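Hydrogenase 3 maturation protease (Escherichia coli, PDB 2E85) cleaves a 32-residue peptide from the C-terminus of the precursor of HycE, the large subunit of hydrogenase 3, as a step in that enzyme's maturation. Local coordinates at residues A26-A31 with D133-V138. The protein carries 1 engineered substitution. Residues are numbered along the deposited sequence; the frame is centred on the assembly and turned at random.
Sequences AEKCAA and DAVETV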
loop_
_atom_site.group_PDB
_atom_site.type_symbol
_atom_site.label_atom_id
_atom_site.label_comp_id
_atom_site.label_asym_id
_atom_site.label_seq_id
_atom_site.Cartn_x
_atom_site.Cartn_y
_atom_site.Cartn_z
ATOM N N ALA B 26 14.785 -15.481 -7.245
ATOM C CA ALA B 26 15.438 -15.343 -5.942
ATOM C C ALA B 26 16.264 -16.598 -5.621
ATOM O O ALA B 26 17.378 -16.494 -5.137
ATOM C CB ALA B 26 14.397 -15.055 -4.870
ATOM N N GLU B 27 15.730 -17.771 -5.929
ATOM C CA GLU B 27 16.476 -19.019 -5.726
ATOM C C GLU B 27 17.768 -19.082 -6.552
ATOM O O GLU B 27 18.834 -19.496 -6.040
ATOM C CB GLU B 27 15.597 -20.222 -6.045
ATOM C CG GLU B 27 16.360 -21.515 -5.816
ATOM C CD GLU B 27 15.482 -22.720 -5.615
ATOM O OE1 GLU B 27 16.036 -23.849 -5.649
ATOM O OE2 GLU B 27 14.258 -22.554 -5.435
ATOM N N LYS B 28 17.671 -18.683 -7.824
ATOM C CA LYS B 28 18.824 -18.675 -8.719
ATOM C C LYS B 28 19.900 -17.732 -8.211
ATOM O O LYS B 28 21.070 -18.078 -8.203
ATOM C CB LYS B 28 18.410 -18.270 -10.131
ATOM C CG LYS B 28 17.589 -19.325 -10.848
ATOM C CD LYS B 28 17.260 -18.809 -12.250
ATOM C CE LYS B 28 16.526 -19.822 -13.079
ATOM N NZ LYS B 28 17.396 -20.890 -13.588
ATOM N N CYS B 29 19.490 -16.540 -7.792
ATOM C CA CYS B 29 20.429 -15.553 -7.276
ATOM C C CYS B 29 21.101 -16.016 -5.991
ATOM O O CYS B 29 22.263 -15.696 -5.758
ATOM C CB CYS B 29 19.731 -14.215 -7.046
ATOM S SG CYS B 29 19.161 -13.424 -8.564
ATOM N N ALA B 30 20.366 -16.738 -5.154
ATOM C CA ALA B 30 20.922 -17.212 -3.879
ATOM C C ALA B 30 22.011 -18.250 -4.151
ATOM O O ALA B 30 23.050 -18.277 -3.472
ATOM C CB ALA B 30 19.828 -17.789 -2.998
ATOM N N ALA B 31 21.783 -19.079 -5.166
ATOM C CA ALA B 31 22.693 -20.154 -5.523
ATOM C C ALA B 31 23.922 -19.652 -6.279
ATOM O O ALA B 31 25.035 -20.213 -6.150
ATOM C CB ALA B 31 21.955 -21.209 -6.338
ATOM N N ASP B 133 12.340 -20.539 -18.700
ATOM C CA ASP B 133 13.219 -19.858 -19.671
ATOM C C ASP B 133 13.269 -18.325 -19.461
ATOM O O ASP B 133 14.343 -17.709 -19.561
ATOM C CB ASP B 133 12.759 -20.152 -21.112
ATOM C CG ASP B 133 12.919 -21.617 -21.513
ATOM O OD1 ASP B 133 13.629 -22.388 -20.833
ATOM O OD2 ASP B 133 12.322 -21.992 -22.539
ATOM N N ALA B 134 12.113 -17.698 -19.188
ATOM C CA ALA B 134 12.052 -16.241 -19.002
ATOM C C ALA B 134 12.836 -15.897 -17.750
ATOM O O ALA B 134 13.539 -14.880 -17.711
ATOM C CB ALA B 134 10.567 -15.775 -18.851
ATOM N N VAL B 135 12.688 -16.724 -16.710
ATOM C CA VAL B 135 13.403 -16.462 -15.441
ATOM C C VAL B 135 14.918 -16.544 -15.642
ATOM O O VAL B 135 15.657 -15.668 -15.213
ATOM C CB VAL B 135 12.889 -17.374 -14.274
ATOM C CG1 VAL B 135 13.814 -17.199 -13.082
ATOM C CG2 VAL B 135 11.440 -16.967 -13.924
ATOM N N GLU B 136 15.347 -17.560 -16.376
ATOM C CA GLU B 136 16.759 -17.610 -16.816
ATOM C C GLU B 136 17.199 -16.383 -17.623
ATOM O O GLU B 136 18.303 -15.862 -17.421
ATOM C CB GLU B 136 16.993 -18.913 -17.582
ATOM C CG GLU B 136 18.456 -19.211 -17.922
ATOM C CD GLU B 136 19.387 -19.430 -16.716
ATOM O OE1 GLU B 136 18.950 -19.747 -15.578
ATOM O OE2 GLU B 136 20.611 -19.313 -16.927
ATOM N N THR B 137 16.349 -15.919 -18.545
ATOM C CA THR B 137 16.691 -14.763 -19.362
ATOM C C THR B 137 16.949 -13.522 -18.490
ATOM O O THR B 137 17.944 -12.827 -18.656
ATOM C CB THR B 137 15.607 -14.487 -20.446
ATOM O OG1 THR B 137 15.507 -15.632 -21.298
ATOM C CG2 THR B 137 15.987 -13.282 -21.295
ATOM N N VAL B 138 16.065 -13.273 -17.538
ATOM C CA VAL B 138 16.175 -12.117 -16.670
ATOM C C VAL B 138 17.433 -12.281 -15.792
ATOM O O VAL B 138 18.198 -11.353 -15.609
ATOM C CB VAL B 138 14.876 -11.917 -15.832
ATOM C CG1 VAL B 138 15.060 -10.797 -14.846
ATOM C CG2 VAL B 138 13.682 -11.572 -16.752
#
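K28 reaches from helix 21-31 across to V135 and E136 of helix 129-141, giving the two helices a contact with an oily inner part and a charged outer edge. Its CG stands anti to the carbonyl carbon (chi1 -71°), and the next two torsions are extended, so four methylenes span the gap before a bend at chi4 (-76°) brings NZ to E136. K28 NZ donates to E136 OE1 at 2.8 Å in a salt bridge, nearly in line with the carboxylate's C-O bond. The glutamate comes roughly at right angles to the lysine, bent at chi2 (64°), which brings OE1 to K28. The other oxygen, OE2, accepts from Q140 NE2 one turn onward, a second bond that should help fix the carboxylate's rotation.

Beneath this partly exposed ion pair the packing is apolar. V135 CG1 lies 3.8 Å from K28 CE and 3.9 Å from K28 CD, so the lysine's aliphatic stem roofs the buried methyl while its ammonium group stays at the more open edge. A long side chain suits this bridge, since the CA atoms of K28 and E136 are 8.4 Å apart; short, beta-branched V135 brings no polar group into the buried layer. In this alpha/beta fold with its mixed sheet, the contact is helix-helix packing: V135 sits where helix 129-141 meets both A21, L24 and L25 of helix 21-31 and I116 of strand 111-116.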